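Local atomic coordinates of actin binding protein family protein (Entamoeba histolytica HM-1:IMSS, PDB entry 6K2F), a protein that probably binds actin monomers and inhibits their polymerization, this chain being the N-terminal ADF-homology domain of a twinfilin. Residues T6-K11 with I33-I38; G21-A26 with S62-R67; S43-D48 with F66-R71; K79-A84 with T113-I118. All blocks are in the same frame, centred on the assembly; numbering follows the deposited sequence.

Contact 1: residues T6-K11 with I33-I38; sequences TDLINK and INIKAI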
# COMPACT_ATOMS: atom_id res chain seq x y z
N THR A 6 20.64 -2.47 10.62
CA THR A 6 20.45 -1.03 10.36
C THR A 6 19.52 -0.85 9.16
O THR A 6 18.63 0.03 9.23
CB THR A 6 21.79 -0.33 10.12
OG1 THR A 6 22.59 -0.57 11.27
CG2 THR A 6 21.62 1.16 9.89
N ASP A 7 19.72 -1.63 8.09
CA ASP A 7 18.89 -1.47 6.86
C ASP A 7 17.43 -1.73 7.22
O ASP A 7 16.57 -1.00 6.73
CB ASP A 7 19.35 -2.38 5.72
CG ASP A 7 20.52 -1.84 4.92
OD1 ASP A 7 20.88 -0.66 5.10
OD2 ASP A 7 21.07 -2.61 4.10
N LEU A 8 17.16 -2.77 8.01
CA LEU A 8 15.76 -3.12 8.38
C LEU A 8 15.17 -1.97 9.20
O LEU A 8 14.04 -1.58 8.93
CB LEU A 8 15.70 -4.43 9.16
CG LEU A 8 14.33 -4.82 9.73
CD1 LEU A 8 13.28 -4.86 8.64
CD2 LEU A 8 14.41 -6.17 10.44
N ILE A 9 15.90 -1.46 10.18
CA ILE A 9 15.37 -0.34 11.02
C ILE A 9 15.08 0.85 10.11
O ILE A 9 14.01 1.44 10.25
CB ILE A 9 16.31 0.02 12.16
CG1 ILE A 9 16.52 -1.16 13.11
CG2 ILE A 9 15.78 1.23 12.90
CD1 ILE A 9 17.71 -1.02 14.02
N ASN A 10 16.01 1.22 9.23
CA ASN A 10 15.83 2.37 8.31
C ASN A 10 14.57 2.18 7.44
O ASN A 10 13.79 3.14 7.30
CB ASN A 10 17.06 2.58 7.43
CG ASN A 10 16.87 3.66 6.38
OD1 ASN A 10 17.13 3.44 5.20
ND2 ASN A 10 16.39 4.82 6.81
N LYS A 11 14.42 1.00 6.82
CA LYS A 11 13.31 0.76 5.88
C LYS A 11 12.00 0.77 6.67
O LYS A 11 11.00 1.33 6.18
CB LYS A 11 13.49 -0.56 5.13
CG LYS A 11 14.64 -0.61 4.14
CD LYS A 11 14.73 0.52 3.13
CE LYS A 11 16.05 0.52 2.38
NZ LYS A 11 17.20 0.56 3.31
N ILE A 33 18.65 -9.47 12.08
CA ILE A 33 17.39 -9.58 11.32
C ILE A 33 17.48 -8.69 10.09
O ILE A 33 17.62 -7.48 10.24
CB ILE A 33 16.18 -9.24 12.20
CG1 ILE A 33 16.29 -9.83 13.60
CG2 ILE A 33 14.94 -9.75 11.50
CD1 ILE A 33 15.11 -9.45 14.47
N ASN A 34 17.37 -9.30 8.91
CA ASN A 34 17.59 -8.64 7.61
C ASN A 34 16.28 -8.60 6.82
O ASN A 34 15.48 -9.53 6.94
CB ASN A 34 18.66 -9.36 6.79
CG ASN A 34 20.05 -9.21 7.38
OD1 ASN A 34 20.22 -8.63 8.45
ND2 ASN A 34 21.06 -9.70 6.68
N ILE A 35 16.13 -7.59 5.98
CA ILE A 35 15.03 -7.49 4.99
C ILE A 35 15.15 -8.68 4.04
O ILE A 35 16.27 -8.89 3.48
CB ILE A 35 15.10 -6.18 4.19
CG1 ILE A 35 14.99 -4.95 5.09
CG2 ILE A 35 14.03 -6.19 3.11
CD1 ILE A 35 15.57 -3.72 4.44
N LYS A 36 14.07 -9.43 3.90
CA LYS A 36 13.93 -10.50 2.89
C LYS A 36 13.17 -9.97 1.69
O LYS A 36 13.53 -10.30 0.54
CB LYS A 36 13.23 -11.71 3.49
CG LYS A 36 13.12 -12.90 2.55
CD LYS A 36 14.39 -13.72 2.44
CE LYS A 36 14.23 -14.93 1.55
NZ LYS A 36 13.19 -15.86 2.03
N ALA A 37 12.10 -9.21 1.94
CA ALA A 37 11.20 -8.73 0.87
C ALA A 37 10.37 -7.58 1.40
O ALA A 37 10.18 -7.48 2.63
CB ALA A 37 10.29 -9.85 0.42
N ILE A 38 9.93 -6.74 0.48
CA ILE A 38 9.05 -5.58 0.80
C ILE A 38 7.86 -5.65 -0.14
O ILE A 38 8.06 -5.79 -1.36
CB ILE A 38 9.81 -4.27 0.65
CG1 ILE A 38 11.06 -4.24 1.54
CG2 ILE A 38 8.87 -3.11 0.92
CD1 ILE A 38 12.09 -3.26 1.07

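Contact 2: residues G21-A26 with S62-R67; sequences GRFIQA and SYILFR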
# COMPACT_ATOMS: atom_id res chain seq x y z
N GLY A 21 3.95 1.79 1.90
CA GLY A 21 4.09 0.34 1.66
C GLY A 21 3.27 -0.37 2.70
O GLY A 21 2.79 0.31 3.63
N ARG A 22 3.14 -1.69 2.59
CA ARG A 22 2.28 -2.45 3.51
C ARG A 22 3.11 -3.31 4.46
O ARG A 22 2.76 -3.37 5.65
CB ARG A 22 1.28 -3.29 2.72
CG ARG A 22 0.35 -4.09 3.63
CD ARG A 22 -0.52 -3.25 4.55
NE ARG A 22 -1.50 -2.50 3.80
CZ ARG A 22 -2.32 -1.59 4.30
NH1 ARG A 22 -2.27 -1.26 5.58
NH2 ARG A 22 -3.18 -0.97 3.51
N PHE A 23 4.07 -4.09 3.96
CA PHE A 23 4.79 -4.97 4.89
C PHE A 23 6.22 -5.23 4.45
O PHE A 23 6.59 -5.07 3.30
CB PHE A 23 4.00 -6.26 5.13
CG PHE A 23 3.83 -7.23 3.99
CD1 PHE A 23 4.83 -8.11 3.64
CD2 PHE A 23 2.58 -7.38 3.41
CE1 PHE A 23 4.59 -9.08 2.69
CE2 PHE A 23 2.35 -8.37 2.46
CZ PHE A 23 3.36 -9.21 2.10
N ILE A 24 6.98 -5.66 5.45
CA ILE A 24 8.41 -6.03 5.31
C ILE A 24 8.55 -7.44 5.84
O ILE A 24 8.13 -7.70 6.96
CB ILE A 24 9.32 -5.07 6.08
CG1 ILE A 24 9.13 -3.63 5.62
CG2 ILE A 24 10.77 -5.53 5.96
CD1 ILE A 24 9.72 -2.58 6.57
N GLN A 25 9.05 -8.34 5.03
CA GLN A 25 9.38 -9.71 5.48
C GLN A 25 10.83 -9.66 5.91
O GLN A 25 11.64 -9.02 5.19
CB GLN A 25 9.20 -10.74 4.38
CG GLN A 25 9.44 -12.17 4.87
CD GLN A 25 9.17 -13.14 3.75
OE1 GLN A 25 9.36 -12.83 2.58
NE2 GLN A 25 8.73 -14.32 4.12
N ALA A 26 11.14 -10.26 7.05
CA ALA A 26 12.53 -10.26 7.57
C ALA A 26 12.90 -11.67 8.00
O ALA A 26 12.03 -12.42 8.45
CB ALA A 26 12.67 -9.28 8.70
N SER A 62 9.92 -17.03 9.26
CA SER A 62 10.14 -15.62 8.85
C SER A 62 9.24 -14.73 9.68
O SER A 62 8.27 -15.21 10.29
CB SER A 62 9.98 -15.37 7.37
OG SER A 62 8.66 -15.60 6.92
N TYR A 63 9.61 -13.46 9.73
CA TYR A 63 8.76 -12.41 10.33
C TYR A 63 8.15 -11.56 9.23
O TYR A 63 8.80 -11.26 8.22
CB TYR A 63 9.58 -11.49 11.21
CG TYR A 63 10.34 -12.16 12.32
CD1 TYR A 63 9.68 -12.71 13.39
CD2 TYR A 63 11.72 -12.18 12.31
CE1 TYR A 63 10.38 -13.30 14.44
CE2 TYR A 63 12.43 -12.72 13.37
CZ TYR A 63 11.77 -13.29 14.43
OH TYR A 63 12.52 -13.85 15.43
N ILE A 64 6.94 -11.09 9.48
CA ILE A 64 6.30 -10.05 8.61
C ILE A 64 5.91 -8.89 9.51
O ILE A 64 5.19 -9.10 10.48
CB ILE A 64 5.03 -10.55 7.90
CG1 ILE A 64 5.22 -11.87 7.17
CG2 ILE A 64 4.54 -9.43 6.98
CD1 ILE A 64 5.97 -11.75 5.92
N LEU A 65 6.42 -7.71 9.22
CA LEU A 65 5.98 -6.45 9.86
C LEU A 65 4.90 -5.86 8.97
O LEU A 65 5.22 -5.45 7.86
CB LEU A 65 7.18 -5.52 10.02
CG LEU A 65 8.36 -6.12 10.76
CD1 LEU A 65 9.51 -5.15 10.82
CD2 LEU A 65 7.94 -6.57 12.15
N PHE A 66 3.66 -5.94 9.43
CA PHE A 66 2.48 -5.64 8.59
C PHE A 66 1.82 -4.37 9.13
O PHE A 66 1.34 -4.32 10.26
CB PHE A 66 1.54 -6.84 8.60
CG PHE A 66 0.48 -6.77 7.53
CD1 PHE A 66 -0.64 -5.99 7.73
CD2 PHE A 66 0.60 -7.50 6.36
CE1 PHE A 66 -1.63 -5.93 6.76
CE2 PHE A 66 -0.37 -7.40 5.37
CZ PHE A 66 -1.48 -6.63 5.58
N ARG A 67 1.76 -3.36 8.30
CA ARG A 67 1.26 -2.03 8.70
C ARG A 67 -0.27 -2.04 8.76
O ARG A 67 -0.90 -2.49 7.81
CB ARG A 67 1.75 -0.97 7.72
CG ARG A 67 1.44 0.45 8.16
CD ARG A 67 1.92 1.50 7.18
NE ARG A 67 1.40 1.26 5.84
CZ ARG A 67 0.16 1.49 5.42
NH1 ARG A 67 -0.75 1.98 6.25
NH2 ARG A 67 -0.17 1.23 4.17

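Contact 3: residues S43-D48 with F66-R71; sequences SDFDAD and FRTETR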
# COMPACT_ATOMS: atom_id res chain seq x y z
N SER A 43 -4.19 0.45 -0.56
CA SER A 43 -4.89 1.18 0.51
C SER A 43 -5.89 0.24 1.22
O SER A 43 -6.59 0.75 2.11
CB SER A 43 -5.57 2.37 -0.05
OG SER A 43 -6.59 1.97 -0.94
N ASP A 44 -6.02 -1.03 0.80
CA ASP A 44 -7.01 -2.00 1.34
C ASP A 44 -6.31 -2.99 2.27
O ASP A 44 -5.71 -3.97 1.79
CB ASP A 44 -7.76 -2.73 0.21
CG ASP A 44 -8.93 -3.60 0.67
OD1 ASP A 44 -8.97 -3.98 1.87
OD2 ASP A 44 -9.80 -3.88 -0.19
N PHE A 45 -6.35 -2.72 3.57
CA PHE A 45 -5.70 -3.53 4.62
C PHE A 45 -6.18 -4.98 4.52
O PHE A 45 -5.38 -5.91 4.56
CB PHE A 45 -6.02 -2.93 5.99
CG PHE A 45 -5.67 -3.80 7.16
CD1 PHE A 45 -4.40 -3.78 7.68
CD2 PHE A 45 -6.61 -4.63 7.75
CE1 PHE A 45 -4.07 -4.54 8.79
CE2 PHE A 45 -6.28 -5.39 8.86
CZ PHE A 45 -5.01 -5.35 9.37
N ASP A 46 -7.50 -5.15 4.40
CA ASP A 46 -8.12 -6.50 4.43
C ASP A 46 -7.58 -7.34 3.26
O ASP A 46 -7.13 -8.48 3.51
CB ASP A 46 -9.64 -6.40 4.37
CG ASP A 46 -10.27 -5.84 5.63
OD1 ASP A 46 -9.70 -6.02 6.73
OD2 ASP A 46 -11.32 -5.20 5.51
N ALA A 47 -7.62 -6.80 2.04
CA ALA A 47 -7.10 -7.47 0.83
C ALA A 47 -5.62 -7.77 1.02
O ALA A 47 -5.16 -8.88 0.69
CB ALA A 47 -7.31 -6.60 -0.38
N ASP A 48 -4.87 -6.81 1.57
CA ASP A 48 -3.40 -6.95 1.63
C ASP A 48 -3.01 -8.08 2.59
O ASP A 48 -1.91 -8.64 2.43
CB ASP A 48 -2.72 -5.63 2.02
CG ASP A 48 -2.71 -4.56 0.93
OD1 ASP A 48 -3.30 -4.77 -0.18
OD2 ASP A 48 -2.13 -3.49 1.23
N PHE A 66 3.66 -5.94 9.43
CA PHE A 66 2.48 -5.64 8.59
C PHE A 66 1.82 -4.37 9.13
O PHE A 66 1.34 -4.32 10.26
CB PHE A 66 1.54 -6.84 8.60
CG PHE A 66 0.48 -6.77 7.53
CD1 PHE A 66 -0.64 -5.99 7.73
CD2 PHE A 66 0.60 -7.50 6.36
CE1 PHE A 66 -1.63 -5.93 6.76
CE2 PHE A 66 -0.37 -7.40 5.37
CZ PHE A 66 -1.48 -6.63 5.58
N ARG A 67 1.76 -3.36 8.30
CA ARG A 67 1.26 -2.03 8.70
C ARG A 67 -0.27 -2.04 8.76
O ARG A 67 -0.90 -2.49 7.81
CB ARG A 67 1.75 -0.97 7.72
CG ARG A 67 1.44 0.45 8.16
CD ARG A 67 1.92 1.50 7.18
NE ARG A 67 1.40 1.26 5.84
CZ ARG A 67 0.16 1.49 5.42
NH1 ARG A 67 -0.75 1.98 6.25
NH2 ARG A 67 -0.17 1.23 4.17
N THR A 68 -0.84 -1.57 9.86
CA THR A 68 -2.31 -1.42 10.00
C THR A 68 -2.74 -0.08 9.40
O THR A 68 -1.89 0.70 8.94
CB THR A 68 -2.80 -1.51 11.45
OG1 THR A 68 -2.50 -0.30 12.15
CG2 THR A 68 -2.20 -2.70 12.17
N GLU A 69 -4.04 0.24 9.48
CA GLU A 69 -4.59 1.56 9.08
C GLU A 69 -4.68 2.53 10.26
O GLU A 69 -5.16 3.65 10.07
CB GLU A 69 -5.98 1.36 8.47
CG GLU A 69 -5.95 0.69 7.12
CD GLU A 69 -5.07 1.41 6.11
OE1 GLU A 69 -5.28 2.61 5.89
OE2 GLU A 69 -4.14 0.78 5.62
N THR A 70 -4.26 2.09 11.45
CA THR A 70 -4.37 2.91 12.68
C THR A 70 -3.08 3.73 12.81
O THR A 70 -2.00 3.14 12.76
CB THR A 70 -4.68 2.04 13.90
OG1 THR A 70 -5.97 1.49 13.67
CG2 THR A 70 -4.67 2.82 15.19
N ARG A 71 -3.21 5.03 12.93
CA ARG A 71 -2.03 5.90 13.14
C ARG A 71 -1.51 5.72 14.57
O ARG A 71 -2.29 5.38 15.48
CB ARG A 71 -2.36 7.36 12.79
CG ARG A 71 -2.59 7.60 11.30
CD ARG A 71 -1.34 7.51 10.44
NE ARG A 71 -0.39 8.57 10.75
CZ ARG A 71 -0.40 9.79 10.23
NH1 ARG A 71 -1.33 10.14 9.34
NH2 ARG A 71 0.52 10.67 10.59
O HOH W 1 -6.53 3.00 3.50

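Contact 4: residues K79-A84 with T113-I118; sequences KWLLLA and TFLYEI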
# COMPACT_ATOMS: atom_id res chain seq x y z
N LYS A 79 0.44 2.02 13.70
CA LYS A 79 0.49 0.74 14.45
C LYS A 79 0.70 -0.41 13.45
O LYS A 79 0.20 -0.34 12.33
CB LYS A 79 -0.80 0.56 15.24
CG LYS A 79 -1.00 1.58 16.35
CD LYS A 79 -0.59 1.06 17.67
CE LYS A 79 -0.76 2.03 18.82
NZ LYS A 79 -0.22 1.43 20.06
N TRP A 80 1.43 -1.43 13.87
CA TRP A 80 1.80 -2.60 13.03
C TRP A 80 1.37 -3.90 13.70
O TRP A 80 1.10 -3.92 14.91
CB TRP A 80 3.31 -2.60 12.81
CG TRP A 80 3.83 -1.43 12.03
CD1 TRP A 80 3.87 -0.13 12.42
CD2 TRP A 80 4.36 -1.47 10.70
NE1 TRP A 80 4.39 0.65 11.43
CE2 TRP A 80 4.70 -0.14 10.36
CE3 TRP A 80 4.64 -2.50 9.80
CZ2 TRP A 80 5.29 0.17 9.14
CZ3 TRP A 80 5.23 -2.18 8.60
CH2 TRP A 80 5.54 -0.86 8.27
N LEU A 81 1.30 -4.95 12.89
CA LEU A 81 1.25 -6.35 13.38
C LEU A 81 2.64 -6.95 13.22
O LEU A 81 3.30 -6.71 12.19
CB LEU A 81 0.26 -7.17 12.55
CG LEU A 81 -1.09 -6.54 12.31
CD1 LEU A 81 -1.88 -7.42 11.36
CD2 LEU A 81 -1.81 -6.30 13.60
N LEU A 82 3.06 -7.71 14.21
CA LEU A 82 4.24 -8.58 14.06
C LEU A 82 3.71 -9.98 13.79
O LEU A 82 3.08 -10.56 14.69
CB LEU A 82 5.10 -8.52 15.32
CG LEU A 82 6.28 -9.50 15.31
CD1 LEU A 82 7.18 -9.28 14.11
CD2 LEU A 82 7.05 -9.39 16.61
N LEU A 83 3.88 -10.46 12.57
CA LEU A 83 3.47 -11.84 12.20
C LEU A 83 4.73 -12.69 12.30
O LEU A 83 5.72 -12.34 11.65
CB LEU A 83 2.91 -11.84 10.78
CG LEU A 83 1.81 -10.83 10.49
CD1 LEU A 83 1.31 -10.99 9.07
CD2 LEU A 83 0.66 -10.93 11.48
N ALA A 84 4.71 -13.73 13.11
CA ALA A 84 5.89 -14.60 13.23
C ALA A 84 5.46 -15.98 12.75
O ALA A 84 4.65 -16.63 13.46
CB ALA A 84 6.38 -14.63 14.64
N THR A 113 4.58 0.52 18.86
CA THR A 113 4.62 0.16 17.43
C THR A 113 3.58 -0.91 17.13
O THR A 113 2.92 -0.81 16.07
CB THR A 113 6.01 -0.37 17.04
OG1 THR A 113 6.96 0.66 17.32
CG2 THR A 113 6.07 -0.80 15.58
N PHE A 114 3.52 -1.97 17.94
CA PHE A 114 2.78 -3.21 17.57
C PHE A 114 1.45 -3.27 18.30
O PHE A 114 1.38 -3.24 19.53
CB PHE A 114 3.64 -4.45 17.81
CG PHE A 114 4.84 -4.44 16.91
CD1 PHE A 114 4.72 -4.77 15.58
CD2 PHE A 114 6.07 -4.03 17.39
CE1 PHE A 114 5.82 -4.75 14.74
CE2 PHE A 114 7.17 -3.99 16.55
CZ PHE A 114 7.04 -4.35 15.24
N LEU A 115 0.40 -3.34 17.51
CA LEU A 115 -0.98 -3.52 18.01
C LEU A 115 -1.09 -4.97 18.50
O LEU A 115 -1.58 -5.20 19.63
CB LEU A 115 -1.92 -3.23 16.84
CG LEU A 115 -3.41 -3.35 17.12
CD1 LEU A 115 -3.88 -2.17 17.95
CD2 LEU A 115 -4.18 -3.44 15.82
N TYR A 116 -0.60 -5.91 17.69
CA TYR A 116 -0.61 -7.35 18.04
C TYR A 116 0.68 -8.01 17.56
O TYR A 116 1.22 -7.62 16.52
CB TYR A 116 -1.75 -8.08 17.33
CG TYR A 116 -3.12 -7.61 17.74
CD1 TYR A 116 -3.55 -7.73 19.05
CD2 TYR A 116 -3.97 -7.03 16.81
CE1 TYR A 116 -4.81 -7.31 19.44
CE2 TYR A 116 -5.23 -6.59 17.19
CZ TYR A 116 -5.64 -6.73 18.50
OH TYR A 116 -6.89 -6.33 18.87
N GLU A 117 1.08 -9.04 18.30
CA GLU A 117 2.12 -9.99 17.87
C GLU A 117 1.39 -11.31 17.65
O GLU A 117 0.82 -11.83 18.64
CB GLU A 117 3.24 -10.02 18.89
CG GLU A 117 3.87 -8.65 19.11
CD GLU A 117 5.09 -8.66 20.01
OE1 GLU A 117 5.47 -9.77 20.43
OE2 GLU A 117 5.65 -7.58 20.29
N ILE A 118 1.42 -11.84 16.44
CA ILE A 118 0.65 -13.04 16.02
C ILE A 118 1.64 -14.16 15.68
O ILE A 118 2.35 -14.08 14.65
CB ILE A 118 -0.29 -12.74 14.86
CG1 ILE A 118 -1.22 -11.58 15.20
CG2 ILE A 118 -1.06 -13.99 14.48
CD1 ILE A 118 -2.12 -11.14 14.07

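Contact 1: residues T6-K11 with I33-I38
L8 carries the meeting of the first turns of helix 6-18 with strand 32-39, an apolar helix-on-sheet packing at one margin of the ADF-homology fold. Its CB faces the strand, with the I33 carbonyl and I35 CG1 on its near side. CG lies anti to the backbone N (chi1 174°), and the fork beyond it divides between two strand residues. CD1 rests on I35 CG1 at 3.9 Å, whereas CD2 drops toward I33, 3.5 Å from its O and 3.8 Å from its CG2. The leucine thus crosses both isoleucines obliquely, and its other neighbours, such as I24 of strand 23-29, continue the same greasy layer. I35 answers from the strand: its CB starts out alongside the helix, but CD1 reaches in and wedges between the backbone O of D7 and the K11 chain, whose CG it meets at a tight 3.3 Å. K11 bends at chi2 as it crosses I35 at about a right angle, so that its methylenes do the touching while NZ makes a weak bond to N10 OD1. The short axes approach to 7.0 Å, their N-to-C directions 61° apart; the direct contact is apolar and depends on branched aliphatic shape, while S5 OG, bonded to L8 N and I33 O, adds a polar link at its edge.

Contact 2: residues G21-A26 with S62-R67
Backbone hydrogen bonds set the register of these two antiparallel strands. I24 pairs with L65 and A26 with Y63 as hydrogen-bonded pairs, each linked in both directions, while F23 opposite F66 and Q25 opposite I64 are non-hydrogen-bonded pairs. R67 N prolongs the series to R22 O, at 2.8 Å. Side-chain bonds finish both ends. R67 grips G21 O side-on, NE at 2.8 Å and NH2 at 3.1 Å, with the oxygen in the guanidinium plane; R22 NH1 in turn reaches R67 O at 2.9 Å from above the carbonyl plane. At the far end Q25, extended beyond CG, gives NE2 to S62 OG, and the same nitrogen also bonds to Y55 O. Flat groups stack next: the guanidinium of R22 lies on that of R67 with centres 4.1 Å apart, a pairing of like charges probably eased by the salt bridges of R22 to D48 and E69. R22 CD sits over the F66 face as a CH-pi contact. Apolar packing occupies the same side of the sheet, where F23 CD1 touches I64 CG2 at 3.6 Å and the F23 and F66 rings, slid apart, barely overlap. This is the buried centre of the mixed sheet of an ADF-homology domain.

Contact 3: residues S43-D48 with F66-R71
Near the C-terminal end of strand 62-68, in the central sheet of the ADF-homology domain, the short helix 45-49 packs its first turn. F45, with CG anti to the backbone N (chi1 168°), sends its ring across to the strand end. Its CE1 lies 3.5 Å from CE1 of F66, at the edge of the F66 ring; the planes stand 78° apart, an oblique meeting of the two aromatics. The F45 ring edge also faces R67 O, and CE1 comes to 3.8 Å from T68 CA. One turn on, D48 brings its own backbone to another part of the F66 rim, O lying 3.5 Å from CE2, while its CB meets CZ. The helix start is a classic N-cap: D44 OD1 accepts from A47 N at 3.1 Å, and the bond is nearly straight. On the strand side T68 OG1 takes the N-H of T70 in an ST turn, as the chain rounds its corner at E69 and T70; the same OG1 is hydrogen-bonded to K79 O on neighbouring strand 77-85. E69, bent at chi2, lays CG against F45 CB at 3.8 Å, and a water bridges E69 OE1 (2.7 Å) and S43 O (2.6 Å). E69 OE2 and D48 OD2 each form a salt bridge with R22, whose charge probably helps both acids stay ionised; D48 OD1 is also hydrogen-bonded to T42 OG1. S43 OG also hydrogen-bonds E117 and R106 of the second subunit.

Contact 4: residues K79-A84 with T113-I118
T113 opens the segment that runs parallel to strand 77-85 in the mixed sheet of the ADF-homology fold; two helices, 92-101 and 103-109, lie in the connection between them. Its O takes the N-H of W80 at 2.7 Å, nearly along the C=O axis, and its CG2 lies alongside the indole at CD1; the indole NE1 itself is held by N16. F114 sets its ring beside the W80 and L82 backbone, with CD1 3.8 Å from L82 CB and CE1 against W80 CB; helix 103-109 packs on the same ring through F105 and L109. The chain turns a corner at L115, whose N still donates to W80 O at 2.8 Å. Y116 returns to the strand: its O accepts from L82 N, but its own buried N has no partner. The Y116 ring meets L81 CD2 at its edge, CD2 to CD2 3.9 Å, on the side of the sheet packed by helix 127-137. E117 lays its CG and CD against L82, its carboxylate salt-bridged to R106. Last, I118 is held through both backbone groups, N to L82 O at 2.7 Å and O from A84 N at 2.8 Å, while its CD1 rests 3.8 Å from L83 CD2.

Overall arrangement
From the N terminus, helix 6-18 leads into strand 23-29 and a hairpin to strand 32-39, whose return under the helix closes contact 1. Contact 2 crosses it: residues 21-26 lie inside that first loop, but their partner strand 62-68 comes only after it. Contact 3 opens later, at helix 45-49, and ends on the same stretch of chain as contact 2, sharing F66 and R67 with it; R22 joins the two. Contact 4 follows in series, adding strands 77-85 and 114-120, and meets contacts 2 and 3 where F66 bonds to L81. One sheet thus unites all four, with contacts 1 and 3 about 19 Å apart between centres.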